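Local coordinates for protein phosphoacetylglucosamine mutase (Aspergillus lentulus, PDB 5OAW) that interconverts N-acetylglucosamine 6-phosphate and N-acetylglucosamine 1-phosphate, a magnesium-dependent phosphomutase step on the way to UDP-GlcNAc, at residues A[328-333]-A[391-396]. Numbering follows the deposited sequence.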
ATOM      1  N   GLN A 328      -6.086 -17.215 -22.135  1.00 61.54           N
ATOM      2  CA  GLN A 328      -7.482 -17.656 -22.156  1.00 62.45           C
ATOM      3  C   GLN A 328      -7.908 -18.406 -20.883  1.00 60.08           C
ATOM      4  O   GLN A 328      -9.020 -18.219 -20.389  1.00 60.47           O
ATOM      5  CB  GLN A 328      -7.781 -18.474 -23.425  1.00 65.44           C
ATOM      6  CG  GLN A 328      -7.358 -17.823 -24.746  1.00 69.47           C
ATOM      7  CD  GLN A 328      -7.937 -16.426 -24.964  1.00 79.08           C
ATOM      8  OE1 GLN A 328      -9.144 -16.189 -24.799  1.00 75.31           O
ATOM      9  NE2 GLN A 328      -7.071 -15.490 -25.345  1.00 81.95           N
ATOM     10  N   LYS A 329      -7.024 -19.250 -20.353  1.00 61.86           N
ATOM     11  CA  LYS A 329      -7.309 -20.036 -19.142  1.00 61.27           C
ATOM     12  C   LYS A 329      -7.496 -19.184 -17.867  1.00 64.37           C
ATOM     13  O   LYS A 329      -8.246 -19.556 -16.949  1.00 60.13           O
ATOM     14  CB  LYS A 329      -6.197 -21.061 -18.913  1.00 60.90           C
ATOM     15  CG  LYS A 329      -6.574 -22.509 -19.164  1.00 60.47           C
ATOM     16  CD  LYS A 329      -5.629 -23.452 -18.435  1.00 65.86           C
ATOM     17  CE  LYS A 329      -4.343 -23.705 -19.221  1.00 72.25           C
ATOM     18  NZ  LYS A 329      -4.491 -24.726 -20.303  1.00 71.20           N
ATOM     19  N   LEU A 330      -6.798 -18.050 -17.818  1.00 63.13           N
ATOM     20  CA  LEU A 330      -6.761 -17.197 -16.636  1.00 64.72           C
ATOM     21  C   LEU A 330      -7.474 -15.865 -16.857  1.00 64.69           C
ATOM     22  O   LEU A 330      -7.308 -15.215 -17.904  1.00 63.27           O
ATOM     23  CB  LEU A 330      -5.306 -16.977 -16.201  1.00 64.06           C
ATOM     24  CG  LEU A 330      -4.652 -17.882 -15.134  1.00 65.17           C
ATOM     25  CD1 LEU A 330      -5.315 -19.239 -14.903  1.00 57.77           C
ATOM     26  CD2 LEU A 330      -3.174 -18.054 -15.449  1.00 65.19           C
ATOM     27  N   LYS A 331      -8.279 -15.478 -15.872  1.00 59.56           N
ATOM     28  CA  LYS A 331      -8.945 -14.187 -15.900  1.00 61.76           C
ATOM     29  C   LYS A 331      -8.021 -13.111 -15.329  1.00 56.26           C
ATOM     30  O   LYS A 331      -7.718 -13.107 -14.131  1.00 59.71           O
ATOM     31  CB  LYS A 331     -10.279 -14.241 -15.149  1.00 68.12           C
ATOM     32  CG  LYS A 331     -11.390 -14.968 -15.899  1.00 73.31           C
ATOM     33  CD  LYS A 331     -12.774 -14.527 -15.433  1.00 79.32           C
ATOM     34  CE  LYS A 331     -13.071 -14.926 -13.989  1.00 79.04           C
ATOM     35  NZ  LYS A 331     -13.476 -16.353 -13.863  1.00 81.38           N
ATOM     36  N   ILE A 332      -7.574 -12.224 -16.215  1.00 50.09           N
ATOM     37  CA  ILE A 332      -6.697 -11.098 -15.886  1.00 50.23           C
ATOM     38  C   ILE A 332      -7.461  -9.761 -15.876  1.00 49.54           C
ATOM     39  O   ILE A 332      -8.294  -9.514 -16.743  1.00 51.46           O
ATOM     40  CB  ILE A 332      -5.508 -11.016 -16.864  1.00 49.27           C
ATOM     41  CG1 ILE A 332      -4.877 -12.402 -17.029  1.00 48.85           C
ATOM     42  CG2 ILE A 332      -4.471 -10.010 -16.363  1.00 50.74           C
ATOM     43  CD1 ILE A 332      -3.939 -12.526 -18.200  1.00 49.42           C
ATOM     44  N   GLY A 333      -7.167  -8.915 -14.890  1.00 47.00           N
ATOM     45  CA  GLY A 333      -7.801  -7.615 -14.756  1.00 43.49           C
ATOM     46  C   GLY A 333      -7.013  -6.547 -14.031  1.00 42.49           C
ATOM     47  O   GLY A 333      -6.073  -6.837 -13.286  1.00 41.66           O
ATOM     48  N   GLU A 391      -4.761 -18.985  -6.321  1.00 57.56           N
ATOM     49  CA  GLU A 391      -4.458 -20.420  -6.250  1.00 60.62           C
ATOM     50  C   GLU A 391      -4.495 -21.039  -7.645  1.00 57.46           C
ATOM     51  O   GLU A 391      -3.519 -21.672  -8.088  1.00 55.23           O
ATOM     52  CB  GLU A 391      -5.473 -21.110  -5.337  1.00 68.98           C
ATOM     53  CG  GLU A 391      -4.990 -22.431  -4.746  1.00 78.34           C
ATOM     54  CD  GLU A 391      -6.030 -23.121  -3.868  1.00 83.54           C
ATOM     55  OE1 GLU A 391      -5.638 -24.047  -3.123  1.00 84.94           O
ATOM     56  OE2 GLU A 391      -7.229 -22.756  -3.917  1.00 86.37           O
ATOM     57  N   ASN A 392      -5.607 -20.799  -8.341  1.00 53.89           N
ATOM     58  CA  ASN A 392      -5.754 -21.202  -9.730  1.00 52.42           C
ATOM     59  C   ASN A 392      -4.670 -20.663 -10.671  1.00 51.69           C
ATOM     60  O   ASN A 392      -4.212 -21.394 -11.546  1.00 55.33           O
ATOM     61  CB  ASN A 392      -7.151 -20.870 -10.270  1.00 52.40           C
ATOM     62  CG  ASN A 392      -7.339 -21.356 -11.690  1.00 54.39           C
ATOM     63  OD1 ASN A 392      -7.023 -22.507 -12.006  1.00 55.40           O
ATOM     64  ND2 ASN A 392      -7.808 -20.480 -12.562  1.00 56.42           N
ATOM     65  N   ALA A 393      -4.258 -19.406 -10.495  1.00 52.08           N
ATOM     66  CA  ALA A 393      -3.225 -18.811 -11.355  1.00 51.68           C
ATOM     67  C   ALA A 393      -1.874 -19.504 -11.174  1.00 50.90           C
ATOM     68  O   ALA A 393      -1.166 -19.762 -12.144  1.00 50.19           O
ATOM     69  CB  ALA A 393      -3.099 -17.311 -11.111  1.00 47.26           C
ATOM     70  N   LEU A 394      -1.547 -19.806  -9.920  1.00 52.00           N
ATOM     71  CA  LEU A 394      -0.273 -20.423  -9.558  1.00 54.78           C
ATOM     72  C   LEU A 394      -0.144 -21.833 -10.121  1.00 56.22           C
ATOM     73  O   LEU A 394       0.918 -22.200 -10.629  1.00 58.20           O
ATOM     74  CB  LEU A 394      -0.062 -20.410  -8.030  1.00 52.07           C
ATOM     75  CG  LEU A 394      -0.095 -19.060  -7.280  1.00 51.66           C
ATOM     76  CD1 LEU A 394      -0.017 -19.262  -5.774  1.00 49.47           C
ATOM     77  CD2 LEU A 394       1.002 -18.112  -7.741  1.00 49.77           C
ATOM     78  N   LYS A 395      -1.230 -22.602 -10.048  1.00 58.31           N
ATOM     79  CA  LYS A 395      -1.245 -23.961 -10.579  1.00 61.64           C
ATOM     80  C   LYS A 395      -1.005 -23.960 -12.090  1.00 59.95           C
ATOM     81  O   LYS A 395      -0.087 -24.640 -12.554  1.00 57.09           O
ATOM     82  CB  LYS A 395      -2.535 -24.702 -10.203  1.00 68.92           C
ATOM     83  CG  LYS A 395      -2.505 -25.367  -8.825  1.00 73.57           C
ATOM     84  CD  LYS A 395      -3.887 -25.800  -8.334  1.00 78.71           C
ATOM     85  CE  LYS A 395      -4.562 -26.821  -9.253  1.00 85.82           C
ATOM     86  NZ  LYS A 395      -5.881 -27.309  -8.750  1.00 84.62           N
ATOM     87  N   THR A 396      -1.768 -23.158 -12.842  1.00 57.74           N
ATOM     88  CA  THR A 396      -1.666 -23.197 -14.306  1.00 59.42           C
ATOM     89  C   THR A 396      -0.359 -22.604 -14.847  1.00 61.20           C
ATOM     90  O   THR A 396       0.025 -22.905 -15.974  1.00 66.42           O
ATOM     91  CB  THR A 396      -2.914 -22.667 -15.084  1.00 59.27           C
ATOM     92  OG1 THR A 396      -2.705 -21.328 -15.526  1.00 64.47           O
ATOM     93  CG2 THR A 396      -4.214 -22.769 -14.289  1.00 61.27           C
TER
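Leu330 reaches from the loop ahead of strand 332-336 onto helix 391-399, where Asn392, Ala393 and Thr396 receive its isobutyl group. CD1 and CD2 both come up to the hydroxyl of Thr396: OG1 lies 3.3 Å from CD2 and 3.4 Å from CD1 of Leu330. The two side chains run past each other in opposite directions, and CD1 of Leu330 also meets CG2 of Thr396 at 3.7 Å. Turned to an unusual chi1 of 100°, Thr396 presents OG1 to these methyls; the hydroxyl is buried there without a hydrogen-bond partner in the model. The branch carbon CG of Leu330 lies 4.3 Å from CB of Ala393, an apolar touch against the helix surface.

Asn392 crosses the leucine at a slant. With CG anti to the backbone N (chi1 -177°), its amide extends towards the loop, and ND2 passes 3.6 Å from CD1 of Leu330. The same ND2 is hydrogen-bonded to OD2 of Asp374, whose OD1 accepts a bond from the backbone N of Lys331; one carboxylate thus links helix and loop beside the leucine. At the outer margin the aliphatic chain of Lys329 makes a looser approach, CD to CB of Thr396 at 4.4 Å.

The contact lies within domain III, where Lys331 and Gly333 pair through their backbones with Asp374, Val375 and Val377, at the start of the parallel strand 375-379 of a mixed sheet. Helix 391-399 follows the neighbouring edge strand 385-389, while Ile332 packs on helix 306-323.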